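Local coordinates for importin-95 (Chaetomium thermophilum, PDB 4XRI), which probably binds a small GTPase and carries protein cargo into the nucleus as a transport receptor of the importin beta family, at residues 338-343 / 356-361; 383-388 / 394-399; 425-430 / 437-442. The protein carries 2 engineered substitutions. All coordinates share one frame; numbering follows the deposited sequence.

Contact 1: residues 338-343 / 356-361; sequences QLLTKQ and RAAYQC
Leu-339 lays its CB against the methyl of Ala-358. The two CB atoms, Leu-339 CB and Ala-358 CB, are 3.6 Å apart. The backbones come nearest here, with Leu-339 CA 6.1 Å from Ala-358 CA. A methyl is all that Ala-358 puts between the two segments, and it meets both leucines of the other segment. Leu-340 supplies the second touch. Its CD2 is 4.1 Å from Ala-358 CB and then rests on the backbone of the next residue, 3.7 Å from Tyr-359 N. The same methyl lies 3.9 Å from Tyr-359 CB. It comes up to the aromatic ring at the edge, near the ring plane, so neither ring face is used by Leu-340. The ring is set there by the first torsion of Tyr-359: CG is anti to the backbone N, chi1 -178°, and the phenol runs out past Leu-340. The interface is apolar and small, burying 164 Å² in all. The polar work is done within the turn that follows helix 324-340. Gln-338 O accepts from both Thr-341 N and Thr-341 OG1. The hydroxyl bond is short, with Thr-341 OG1 2.6 Å from Gln-338 O, and lies in the carbonyl plane. It gives the buried threonine hydroxyl a partner within its own segment. Lys-342 N bonds back to Leu-339 O, which continues the turn. Helix 324-340 and helix 354-369 thus pack through the end of the first and the early turns of the second. Helix 285-310 flanks the pair, with Val-292 against Leu-339. On another flank lies helix 390-402, which places Ala-395 against Leu-340 and Ala-402 against Tyr-359; the chain has no strands.

Contact 2: residues 383-388 / 394-399; sequences HNLRHA and DAAVSA
The peptide group joining Asn-384 to Leu-385 presents one face to Ala-396. The Ala-396 methyl sits over that face, with Ala-396 CB 3.9 Å from Asn-384 C and the same distance from Leu-385 N. A second flat group, the side-chain amide of Asn-384, stands beside this spot and does not join in. What touches is its stem: Asn-384 CB is 4.0 Å from Ala-396 CB. The amide itself turns back along its own helix. CG lies beside the backbone N, chi1 -72°, and ND2 makes a weak hydrogen bond to Phe-380 O. The His-387 ring stacks with Phe-392, outside this interface.

Leu-385 completes the contact with one branch. Its CD1 is 4.0 Å from Ala-396 CB and 3.7 Å from Val-397 CG1. The leucine and valine side chains cross at about a right angle and meet through one methyl each. Leu-385 has CG anti to the backbone N, chi1 -156°, which swings the branch across to the valine. The small side chain of Ala-396 lets the backbones come close: Leu-385 CA and Ala-396 CA are 5.5 Å apart. Both Leu-385 and Val-397 also touch Met-426, in the turn after helix 409-425.

Each backbone keeps its own bonds. A type I beta turn runs from Asn-384 to His-387 and is closed by His-387 N to Asn-384 O. In the other segment Ser-398 OG bonds to Asp-394 O at 2.7 Å, from above the carbonyl plane. Ser-398 N reaches that oxygen from the opposite face. The contact packs the end of helix 374-384 and the turn after it on helix 390-402, an arrangement consistent with the stacked antiparallel helices of a HEAT-repeat solenoid.

Contact 3: residues 425-430 / 437-442; sequences AMMEDE and STAYAL
Thr-438 comes first and meets both methionines. Its OG1 is 3.4 Å from Met-426 CG, a plain van der Waals touch, because the hydroxyl is hydrogen-bonded to Val-434 O one helical turn back. Of the two methionines OG1 meets Met-426 alone, while the methyl touches both: Thr-438 CG2 is 3.6 Å from Met-427 SD and also reaches Met-426 CB. OG1 lies beside the backbone N, while CG2 is anti to it. Met-426 and Thr-438 cross at about a right angle. Only the start of the Met-426 chain is used; its CE leads off to Leu-385, while Val-397 of helix 390-402 lies against the middle of the chain.

Ala-439 follows. Its backbone N is 3.8 Å from Met-427 SD, and its methyl is a little farther, with Ala-439 CB 4.2 Å from the same sulfur. One turn on, Leu-442 brings CD1 to the Met-427 chain. Leu-442 CD1 is 3.9 Å from Met-427 SD and 4.0 Å from Met-427 CG. The sulfur therefore rests among Thr-438, Ala-439 and Leu-442. Met-427 gets there by folding: its chain is bent at both later torsions (chi2 -76°) and curls over the helix surface. Replacing Met-427 with an alanine would probably open a gap beside Thr-438 CG2 and Leu-442 CD1, and would leave Ser-465 and Leu-466 of helix 455-472 without their methionine neighbour.

The contact belongs to a HEAT-like repeat region. It joins the turn after helix 409-425 to helix 432-449. Asp-429, in the same turn, makes a salt bridge to Arg-393. The touching surfaces are mostly carbon and sulfur. Met-427 is buried and Thr-438 OG1 has its partner in its own helix, so shape and van der Waals contact hold the two segments together here.

Overall arrangement
All three contacts pair the end of one helix, or the turn after it, with the helix that follows. Contacts 2 and 3 are buried; contact 1 is only partly so. Contacts 1 and 2 use alanine and leucine methyls, with an aromatic edge added in contact 1, whereas contact 3 relies on the bent chains of two methionines. Helix 390-402 of contact 2 touches elements of both the other contacts. Asp-394 takes a probable hydrogen bond from Gln-343 of contact 1 and probably shares another with Ser-437 of contact 3. Polar side chains thus link neighbouring contacts, while each contact itself is largely apolar. The centres of contacts 1 and 3 are about 18 Å apart.

Contact 1: residues 338-343 / 356-361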
ATOM      1  N   GLN A 338       9.110 -28.070   7.102  1.00 43.54           N
ATOM      2  CA  GLN A 338       8.996 -29.215   6.211  1.00 41.93           C
ATOM      3  C   GLN A 338       8.458 -28.781   4.848  1.00 39.72           C
ATOM      4  O   GLN A 338       8.876 -29.294   3.807  1.00 49.61           O
ATOM      5  CB  GLN A 338       8.090 -30.282   6.830  1.00 44.44           C
ATOM      6  CG  GLN A 338       8.404 -31.698   6.395  1.00 59.90           C
ATOM      7  CD  GLN A 338       7.491 -32.717   7.050  1.00 73.82           C
ATOM      8  OE1 GLN A 338       6.422 -32.374   7.556  1.00 76.58           O
ATOM      9  NE2 GLN A 338       7.912 -33.978   7.048  1.00 78.65           N
ATOM     10  N   LEU A 339       7.535 -27.825   4.867  1.00 39.00           N
ATOM     11  CA  LEU A 339       6.927 -27.320   3.641  1.00 44.33           C
ATOM     12  C   LEU A 339       7.895 -26.462   2.836  1.00 47.23           C
ATOM     13  O   LEU A 339       7.714 -26.273   1.634  1.00 49.09           O
ATOM     14  CB  LEU A 339       5.667 -26.515   3.962  1.00 37.78           C
ATOM     15  CG  LEU A 339       4.458 -27.323   4.436  1.00 45.49           C
ATOM     16  CD1 LEU A 339       3.303 -26.400   4.782  1.00 41.86           C
ATOM     17  CD2 LEU A 339       4.045 -28.332   3.371  1.00 51.32           C
ATOM     18  N   LEU A 340       8.919 -25.939   3.503  1.00 39.73           N
ATOM     19  CA  LEU A 340       9.954 -25.173   2.820  1.00 41.55           C
ATOM     20  C   LEU A 340      10.720 -26.059   1.843  1.00 47.37           C
ATOM     21  O   LEU A 340      11.278 -25.573   0.861  1.00 44.61           O
ATOM     22  CB  LEU A 340      10.924 -24.539   3.822  1.00 45.44           C
ATOM     23  CG  LEU A 340      10.415 -23.370   4.671  1.00 43.58           C
ATOM     24  CD1 LEU A 340      11.562 -22.707   5.416  1.00 40.88           C
ATOM     25  CD2 LEU A 340       9.673 -22.352   3.811  1.00 44.76           C
ATOM     26  N   THR A 341      10.733 -27.363   2.113  1.00 44.62           N
ATOM     27  CA  THR A 341      11.458 -28.313   1.278  1.00 50.86           C
ATOM     28  C   THR A 341      10.644 -28.755   0.065  1.00 52.74           C
ATOM     29  O   THR A 341      11.074 -29.621  -0.696  1.00 48.57           O
ATOM     30  CB  THR A 341      11.870 -29.568   2.074  1.00 51.57           C
ATOM     31  OG1 THR A 341      10.714 -30.377   2.329  1.00 44.57           O
ATOM     32  CG2 THR A 341      12.519 -29.182   3.394  1.00 36.70           C
ATOM     33  N   LYS A 342       9.474 -28.154  -0.119  1.00 46.92           N
ATOM     34  CA  LYS A 342       8.605 -28.515  -1.234  1.00 53.31           C
ATOM     35  C   LYS A 342       8.692 -27.505  -2.376  1.00 56.22           C
ATOM     36  O   LYS A 342       7.686 -27.212  -3.022  1.00 54.29           O
ATOM     37  CB  LYS A 342       7.153 -28.636  -0.765  1.00 51.36           C
ATOM     38  CG  LYS A 342       6.947 -29.569   0.415  1.00 50.75           C
ATOM     39  CD  LYS A 342       7.447 -30.973   0.120  1.00 55.72           C
ATOM     40  CE  LYS A 342       7.151 -31.910   1.283  1.00 59.31           C
ATOM     41  NZ  LYS A 342       7.792 -33.245   1.117  1.00 56.64           N
ATOM     42  N   GLN A 343       9.886 -26.976  -2.624  1.00 54.56           N
ATOM     43  CA  GLN A 343      10.064 -25.989  -3.685  1.00 56.93           C
ATOM     44  C   GLN A 343       9.797 -26.597  -5.053  1.00 63.04           C
ATOM     45  O   GLN A 343      10.093 -27.765  -5.296  1.00 62.18           O
ATOM     46  CB  GLN A 343      11.476 -25.393  -3.666  1.00 56.10           C
ATOM     47  CG  GLN A 343      11.974 -24.946  -2.310  1.00 53.50           C
ATOM     48  CD  GLN A 343      12.800 -26.011  -1.623  1.00 56.67           C
ATOM     49  OE1 GLN A 343      12.485 -27.196  -1.695  1.00 48.98           O
ATOM     50  NE2 GLN A 343      13.870 -25.592  -0.956  1.00 57.65           N
ATOM     51  N   ARG A 356       6.290 -21.027  -0.634  1.00 48.86           N
ATOM     52  CA  ARG A 356       6.356 -19.588  -0.419  1.00 49.98           C
ATOM     53  C   ARG A 356       5.321 -19.175   0.616  1.00 41.24           C
ATOM     54  O   ARG A 356       5.534 -18.237   1.380  1.00 43.87           O
ATOM     55  CB  ARG A 356       6.150 -18.831  -1.731  1.00 60.95           C
ATOM     56  CG  ARG A 356       7.058 -19.324  -2.840  1.00 73.54           C
ATOM     57  CD  ARG A 356       7.200 -18.320  -3.964  1.00 82.95           C
ATOM     58  NE  ARG A 356       7.801 -18.940  -5.141  1.00 86.66           N
ATOM     59  CZ  ARG A 356       8.388 -18.274  -6.129  1.00 97.21           C
ATOM     60  NH1 ARG A 356       8.467 -16.951  -6.087  1.00101.90           N
ATOM     61  NH2 ARG A 356       8.902 -18.933  -7.159  1.00100.65           N
ATOM     62  N   ALA A 357       4.200 -19.890   0.638  1.00 45.11           N
ATOM     63  CA  ALA A 357       3.182 -19.681   1.657  1.00 51.13           C
ATOM     64  C   ALA A 357       3.758 -19.972   3.039  1.00 49.76           C
ATOM     65  O   ALA A 357       3.590 -19.186   3.972  1.00 51.86           O
ATOM     66  CB  ALA A 357       1.970 -20.559   1.387  1.00 52.43           C
ATOM     67  N   ALA A 358       4.443 -21.106   3.155  1.00 42.26           N
ATOM     68  CA  ALA A 358       5.079 -21.515   4.404  1.00 41.58           C
ATOM     69  C   ALA A 358       6.148 -20.519   4.836  1.00 39.72           C
ATOM     70  O   ALA A 358       6.300 -20.242   6.028  1.00 39.07           O
ATOM     71  CB  ALA A 358       5.681 -22.908   4.260  1.00 37.33           C
ATOM     72  N   TYR A 359       6.884 -19.982   3.868  1.00 42.42           N
ATOM     73  CA  TYR A 359       7.926 -19.007   4.172  1.00 43.42           C
ATOM     74  C   TYR A 359       7.327 -17.724   4.731  1.00 49.96           C
ATOM     75  O   TYR A 359       7.815 -17.194   5.728  1.00 47.99           O
ATOM     76  CB  TYR A 359       8.766 -18.685   2.935  1.00 44.46           C
ATOM     77  CG  TYR A 359       9.890 -17.714   3.234  1.00 46.28           C
ATOM     78  CD1 TYR A 359      11.121 -18.168   3.692  1.00 41.09           C
ATOM     79  CD2 TYR A 359       9.714 -16.343   3.079  1.00 45.19           C
ATOM     80  CE1 TYR A 359      12.146 -17.287   3.976  1.00 42.53           C
ATOM     81  CE2 TYR A 359      10.733 -15.455   3.363  1.00 42.92           C
ATOM     82  CZ  TYR A 359      11.947 -15.931   3.810  1.00 49.27           C
ATOM     83  OH  TYR A 359      12.968 -15.051   4.094  1.00 52.94           O
ATOM     84  N   GLN A 360       6.278 -17.229   4.078  1.00 41.94           N
ATOM     85  CA  GLN A 360       5.572 -16.039   4.546  1.00 52.79           C
ATOM     86  C   GLN A 360       5.095 -16.250   5.975  1.00 45.39           C
ATOM     87  O   GLN A 360       5.302 -15.402   6.842  1.00 43.20           O
ATOM     88  CB  GLN A 360       4.377 -15.703   3.642  1.00 63.80           C
ATOM     89  CG  GLN A 360       4.727 -15.403   2.193  1.00 72.95           C
ATOM     90  CD  GLN A 360       5.805 -14.350   2.045  1.00 84.97           C
ATOM     91  OE1 GLN A 360       5.811 -13.343   2.754  1.00 92.78           O
ATOM     92  NE2 GLN A 360       6.731 -14.581   1.120  1.00 86.99           N
ATOM     93  N   CYS A 361       4.459 -17.395   6.200  1.00 39.15           N
ATOM     94  CA  CYS A 361       3.938 -17.768   7.509  1.00 36.04           C
ATOM     95  C   CYS A 361       5.045 -17.799   8.557  1.00 38.71           C
ATOM     96  O   CYS A 361       4.870 -17.307   9.674  1.00 42.84           O
ATOM     97  CB  CYS A 361       3.242 -19.134   7.434  1.00 34.16           C
ATOM     98  SG  CYS A 361       2.307 -19.588   8.912  1.00 45.07           S
TER

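Contact 2: residues 383-388 / 394-399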
ATOM      1  N   HIS A 383      20.324 -29.527  11.142  1.00 49.07           N
ATOM      2  CA  HIS A 383      20.090 -30.838  10.542  1.00 55.56           C
ATOM      3  C   HIS A 383      20.257 -30.846   9.025  1.00 54.00           C
ATOM      4  O   HIS A 383      20.649 -31.858   8.446  1.00 50.69           O
ATOM      5  CB  HIS A 383      18.680 -31.339  10.879  1.00 67.51           C
ATOM      6  CG  HIS A 383      18.500 -31.745  12.307  1.00 81.07           C
ATOM      7  ND1 HIS A 383      17.328 -32.296  12.781  1.00 82.05           N
ATOM      8  CD2 HIS A 383      19.338 -31.681  13.372  1.00 87.57           C
ATOM      9  CE1 HIS A 383      17.451 -32.554  14.069  1.00 85.11           C
ATOM     10  NE2 HIS A 383      18.663 -32.190  14.452  1.00 88.55           N
ATOM     11  N   ASN A 384      19.953 -29.721   8.383  1.00 51.86           N
ATOM     12  CA  ASN A 384      19.752 -29.713   6.938  1.00 48.95           C
ATOM     13  C   ASN A 384      20.691 -28.827   6.127  1.00 48.63           C
ATOM     14  O   ASN A 384      20.646 -28.844   4.897  1.00 46.88           O
ATOM     15  CB  ASN A 384      18.315 -29.293   6.640  1.00 51.81           C
ATOM     16  CG  ASN A 384      17.316 -30.370   6.993  1.00 54.55           C
ATOM     17  OD1 ASN A 384      17.442 -31.511   6.555  1.00 53.94           O
ATOM     18  ND2 ASN A 384      16.324 -30.019   7.799  1.00 54.39           N
ATOM     19  N   LEU A 385      21.533 -28.060   6.808  1.00 42.82           N
ATOM     20  CA  LEU A 385      22.438 -27.138   6.130  1.00 50.70           C
ATOM     21  C   LEU A 385      23.376 -27.870   5.168  1.00 56.66           C
ATOM     22  O   LEU A 385      23.749 -27.335   4.125  1.00 57.06           O
ATOM     23  CB  LEU A 385      23.247 -26.343   7.156  1.00 56.03           C
ATOM     24  CG  LEU A 385      23.808 -24.996   6.700  1.00 58.89           C
ATOM     25  CD1 LEU A 385      22.706 -24.121   6.122  1.00 53.79           C
ATOM     26  CD2 LEU A 385      24.487 -24.294   7.862  1.00 58.20           C
ATOM     27  N   ARG A 386      23.740 -29.100   5.519  1.00 56.90           N
ATOM     28  CA  ARG A 386      24.676 -29.883   4.718  1.00 56.78           C
ATOM     29  C   ARG A 386      24.008 -31.081   4.047  1.00 50.44           C
ATOM     30  O   ARG A 386      24.670 -32.066   3.722  1.00 52.08           O
ATOM     31  CB  ARG A 386      25.840 -30.365   5.586  1.00 62.24           C
ATOM     32  CG  ARG A 386      26.644 -29.251   6.231  1.00 71.17           C
ATOM     33  CD  ARG A 386      27.806 -29.824   7.026  1.00 84.35           C
ATOM     34  NE  ARG A 386      28.724 -28.791   7.496  1.00 94.96           N
ATOM     35  CZ  ARG A 386      29.905 -29.042   8.052  1.00101.19           C
ATOM     36  NH1 ARG A 386      30.681 -28.043   8.451  1.00102.33           N
ATOM     37  NH2 ARG A 386      30.310 -30.294   8.204  1.00 99.97           N
ATOM     38  N   HIS A 387      22.699 -30.989   3.842  1.00 55.44           N
ATOM     39  CA  HIS A 387      21.936 -32.063   3.216  1.00 58.63           C
ATOM     40  C   HIS A 387      22.381 -32.276   1.772  1.00 54.07           C
ATOM     41  O   HIS A 387      22.896 -31.362   1.133  1.00 52.65           O
ATOM     42  CB  HIS A 387      20.441 -31.745   3.276  1.00 55.63           C
ATOM     43  CG  HIS A 387      19.555 -32.952   3.262  1.00 52.29           C
ATOM     44  ND1 HIS A 387      19.137 -33.557   2.096  1.00 51.80           N
ATOM     45  CD2 HIS A 387      18.994 -33.657   4.273  1.00 50.28           C
ATOM     46  CE1 HIS A 387      18.365 -34.587   2.388  1.00 55.28           C
ATOM     47  NE2 HIS A 387      18.261 -34.670   3.704  1.00 58.26           N
ATOM     48  N   ALA A 388      22.186 -33.486   1.260  1.00 54.26           N
ATOM     49  CA  ALA A 388      22.565 -33.799  -0.114  1.00 50.65           C
ATOM     50  C   ALA A 388      21.522 -33.261  -1.087  1.00 51.13           C
ATOM     51  O   ALA A 388      21.836 -32.899  -2.220  1.00 53.50           O
ATOM     52  CB  ALA A 388      22.740 -35.301  -0.291  1.00 56.06           C
ATOM     53  N   ASP A 394      18.473 -25.383   0.870  1.00 50.30           N
ATOM     54  CA  ASP A 394      17.755 -24.158   0.552  1.00 50.99           C
ATOM     55  C   ASP A 394      16.750 -23.823   1.646  1.00 46.11           C
ATOM     56  O   ASP A 394      16.618 -22.668   2.046  1.00 46.69           O
ATOM     57  CB  ASP A 394      17.041 -24.284  -0.795  1.00 45.95           C
ATOM     58  CG  ASP A 394      16.277 -23.029  -1.167  1.00 47.87           C
ATOM     59  OD1 ASP A 394      16.904 -22.092  -1.700  1.00 47.24           O
ATOM     60  OD2 ASP A 394      15.051 -22.983  -0.934  1.00 52.14           O
ATOM     61  N   ALA A 395      16.042 -24.841   2.124  1.00 43.43           N
ATOM     62  CA  ALA A 395      15.074 -24.662   3.201  1.00 43.72           C
ATOM     63  C   ALA A 395      15.762 -24.178   4.470  1.00 45.94           C
ATOM     64  O   ALA A 395      15.247 -23.313   5.182  1.00 40.33           O
ATOM     65  CB  ALA A 395      14.330 -25.958   3.465  1.00 41.60           C
ATOM     66  N   ALA A 396      16.939 -24.736   4.734  1.00 40.35           N
ATOM     67  CA  ALA A 396      17.688 -24.433   5.947  1.00 41.38           C
ATOM     68  C   ALA A 396      18.117 -22.969   6.001  1.00 46.11           C
ATOM     69  O   ALA A 396      17.900 -22.291   7.007  1.00 40.39           O
ATOM     70  CB  ALA A 396      18.904 -25.343   6.058  1.00 47.10           C
ATOM     71  N   VAL A 397      18.730 -22.486   4.924  1.00 43.53           N
ATOM     72  CA  VAL A 397      19.180 -21.098   4.869  1.00 48.50           C
ATOM     73  C   VAL A 397      17.985 -20.146   4.846  1.00 47.77           C
ATOM     74  O   VAL A 397      18.025 -19.080   5.458  1.00 41.40           O
ATOM     75  CB  VAL A 397      20.089 -20.829   3.643  1.00 52.61           C
ATOM     76  CG1 VAL A 397      21.389 -21.605   3.774  1.00 54.31           C
ATOM     77  CG2 VAL A 397      19.387 -21.186   2.348  1.00 52.26           C
ATOM     78  N   SER A 398      16.922 -20.544   4.151  1.00 41.47           N
ATOM     79  CA  SER A 398      15.702 -19.745   4.080  1.00 45.66           C
ATOM     80  C   SER A 398      15.119 -19.543   5.468  1.00 43.63           C
ATOM     81  O   SER A 398      14.800 -18.419   5.865  1.00 41.94           O
ATOM     82  CB  SER A 398      14.664 -20.409   3.171  1.00 41.68           C
ATOM     83  OG  SER A 398      15.090 -20.411   1.820  1.00 42.06           O
ATOM     84  N   ALA A 399      14.988 -20.645   6.199  1.00 36.17           N
ATOM     85  CA  ALA A 399      14.450 -20.619   7.554  1.00 46.77           C
ATOM     86  C   ALA A 399      15.256 -19.699   8.458  1.00 48.47           C
ATOM     87  O   ALA A 399      14.693 -18.926   9.229  1.00 53.95           O
ATOM     88  CB  ALA A 399      14.420 -22.025   8.133  1.00 41.50           C
TER

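Contact 3: residues 425-430 / 437-442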
ATOM      1  N   ALA A 425      29.715 -19.225   3.454  1.00 50.12           N
ATOM      2  CA  ALA A 425      30.250 -20.336   2.680  1.00 52.00           C
ATOM      3  C   ALA A 425      29.191 -20.915   1.747  1.00 56.07           C
ATOM      4  O   ALA A 425      29.509 -21.459   0.691  1.00 56.89           O
ATOM      5  CB  ALA A 425      30.787 -21.414   3.606  1.00 58.81           C
ATOM      6  N   MET A 426      27.927 -20.783   2.142  1.00 55.61           N
ATOM      7  CA  MET A 426      26.809 -21.304   1.362  1.00 51.12           C
ATOM      8  C   MET A 426      26.654 -20.574   0.029  1.00 51.30           C
ATOM      9  O   MET A 426      25.924 -21.024  -0.854  1.00 51.71           O
ATOM     10  CB  MET A 426      25.510 -21.199   2.164  1.00 59.98           C
ATOM     11  CG  MET A 426      24.523 -22.333   1.926  1.00 67.83           C
ATOM     12  SD  MET A 426      25.055 -23.866   2.707  1.00 70.10           S
ATOM     13  CE  MET A 426      25.716 -23.231   4.246  1.00 65.05           C
ATOM     14  N   MET A 427      27.343 -19.446  -0.112  1.00 53.69           N
ATOM     15  CA  MET A 427      27.306 -18.667  -1.344  1.00 52.05           C
ATOM     16  C   MET A 427      28.025 -19.382  -2.484  1.00 59.71           C
ATOM     17  O   MET A 427      27.893 -19.002  -3.645  1.00 59.59           O
ATOM     18  CB  MET A 427      27.922 -17.283  -1.120  1.00 49.96           C
ATOM     19  CG  MET A 427      27.119 -16.393  -0.185  1.00 46.46           C
ATOM     20  SD  MET A 427      25.649 -15.704  -0.975  1.00 48.63           S
ATOM     21  CE  MET A 427      26.397 -14.485  -2.051  1.00 42.18           C
ATOM     22  N   GLU A 428      28.786 -20.419  -2.148  1.00 57.13           N
ATOM     23  CA  GLU A 428      29.493 -21.204  -3.154  1.00 61.42           C
ATOM     24  C   GLU A 428      28.798 -22.534  -3.418  1.00 62.62           C
ATOM     25  O   GLU A 428      29.398 -23.466  -3.954  1.00 68.53           O
ATOM     26  CB  GLU A 428      30.941 -21.446  -2.723  1.00 60.96           C
ATOM     27  CG  GLU A 428      31.843 -20.234  -2.889  1.00 67.60           C
ATOM     28  CD  GLU A 428      32.017 -19.835  -4.342  1.00 77.26           C
ATOM     29  OE1 GLU A 428      31.980 -20.727  -5.215  1.00 85.92           O
ATOM     30  OE2 GLU A 428      32.186 -18.628  -4.612  1.00 80.68           O
ATOM     31  N   ASP A 429      27.527 -22.616  -3.037  1.00 62.13           N
ATOM     32  CA  ASP A 429      26.745 -23.829  -3.238  1.00 64.44           C
ATOM     33  C   ASP A 429      26.510 -24.075  -4.725  1.00 59.09           C
ATOM     34  O   ASP A 429      26.459 -23.130  -5.511  1.00 58.75           O
ATOM     35  CB  ASP A 429      25.408 -23.729  -2.497  1.00 61.53           C
ATOM     36  CG  ASP A 429      24.740 -25.076  -2.314  1.00 53.84           C
ATOM     37  OD1 ASP A 429      24.881 -25.661  -1.220  1.00 46.93           O
ATOM     38  OD2 ASP A 429      24.079 -25.550  -3.262  1.00 56.87           O
ATOM     39  N   GLU A 430      26.377 -25.342  -5.106  1.00 54.95           N
ATOM     40  CA  GLU A 430      26.123 -25.694  -6.500  1.00 63.92           C
ATOM     41  C   GLU A 430      24.800 -25.108  -6.965  1.00 59.12           C
ATOM     42  O   GLU A 430      24.716 -24.485  -8.022  1.00 65.60           O
ATOM     43  CB  GLU A 430      26.098 -27.213  -6.696  1.00 70.11           C
ATOM     44  CG  GLU A 430      27.416 -27.924  -6.488  1.00 84.78           C
ATOM     45  CD  GLU A 430      27.275 -29.430  -6.632  1.00 98.41           C
ATOM     46  OE1 GLU A 430      26.125 -29.917  -6.705  1.00 99.96           O
ATOM     47  OE2 GLU A 430      28.311 -30.127  -6.684  1.00102.37           O
ATOM     48  N   SER A 437      18.805 -17.902  -2.009  1.00 43.16           N
ATOM     49  CA  SER A 437      18.216 -17.911  -0.675  1.00 43.49           C
ATOM     50  C   SER A 437      19.246 -17.525   0.377  1.00 47.74           C
ATOM     51  O   SER A 437      18.908 -16.956   1.413  1.00 49.95           O
ATOM     52  CB  SER A 437      17.628 -19.287  -0.352  1.00 40.20           C
ATOM     53  OG  SER A 437      16.596 -19.624  -1.262  1.00 42.99           O
ATOM     54  N   THR A 438      20.505 -17.848   0.104  1.00 44.67           N
ATOM     55  CA  THR A 438      21.593 -17.510   1.012  1.00 44.83           C
ATOM     56  C   THR A 438      21.846 -16.008   1.015  1.00 42.70           C
ATOM     57  O   THR A 438      21.987 -15.391   2.072  1.00 44.15           O
ATOM     58  CB  THR A 438      22.890 -18.243   0.636  1.00 48.44           C
ATOM     59  OG1 THR A 438      22.700 -19.656   0.785  1.00 44.50           O
ATOM     60  CG2 THR A 438      24.027 -17.795   1.532  1.00 49.71           C
ATOM     61  N   ALA A 439      21.901 -15.429  -0.180  1.00 40.13           N
ATOM     62  CA  ALA A 439      22.099 -13.992  -0.331  1.00 47.21           C
ATOM     63  C   ALA A 439      21.002 -13.207   0.380  1.00 47.70           C
ATOM     64  O   ALA A 439      21.278 -12.261   1.115  1.00 47.49           O
ATOM     65  CB  ALA A 439      22.149 -13.616  -1.803  1.00 43.81           C
ATOM     66  N   TYR A 440      19.757 -13.623   0.166  1.00 43.95           N
ATOM     67  CA  TYR A 440      18.600 -12.976   0.778  1.00 48.35           C
ATOM     68  C   TYR A 440      18.627 -13.107   2.296  1.00 49.55           C
ATOM     69  O   TYR A 440      18.290 -12.168   3.017  1.00 50.53           O
ATOM     70  CB  TYR A 440      17.304 -13.572   0.226  1.00 56.41           C
ATOM     71  CG  TYR A 440      16.059 -12.823   0.644  1.00 62.30           C
ATOM     72  CD1 TYR A 440      15.632 -11.706  -0.060  1.00 64.10           C
ATOM     73  CD2 TYR A 440      15.304 -13.242   1.733  1.00 65.14           C
ATOM     74  CE1 TYR A 440      14.493 -11.019   0.312  1.00 65.81           C
ATOM     75  CE2 TYR A 440      14.162 -12.560   2.115  1.00 64.06           C
ATOM     76  CZ  TYR A 440      13.760 -11.451   1.400  1.00 67.71           C
ATOM     77  OH  TYR A 440      12.624 -10.768   1.773  1.00 66.16           O
ATOM     78  N   ALA A 441      19.029 -14.281   2.771  1.00 43.21           N
ATOM     79  CA  ALA A 441      19.130 -14.544   4.201  1.00 43.72           C
ATOM     80  C   ALA A 441      20.186 -13.648   4.833  1.00 46.02           C
ATOM     81  O   ALA A 441      20.023 -13.181   5.958  1.00 45.20           O
ATOM     82  CB  ALA A 441      19.453 -16.011   4.453  1.00 39.57           C
ATOM     83  N   LEU A 442      21.272 -13.416   4.101  1.00 46.06           N
ATOM     84  CA  LEU A 442      22.331 -12.526   4.558  1.00 43.68           C
ATOM     85  C   LEU A 442      21.832 -11.088   4.635  1.00 47.57           C
ATOM     86  O   LEU A 442      22.266 -10.317   5.486  1.00 52.45           O
ATOM     87  CB  LEU A 442      23.549 -12.625   3.636  1.00 43.94           C
ATOM     88  CG  LEU A 442      24.385 -13.900   3.778  1.00 45.24           C
ATOM     89  CD1 LEU A 442      25.327 -14.071   2.600  1.00 46.13           C
ATOM     90  CD2 LEU A 442      25.161 -13.869   5.087  1.00 46.88           C
TER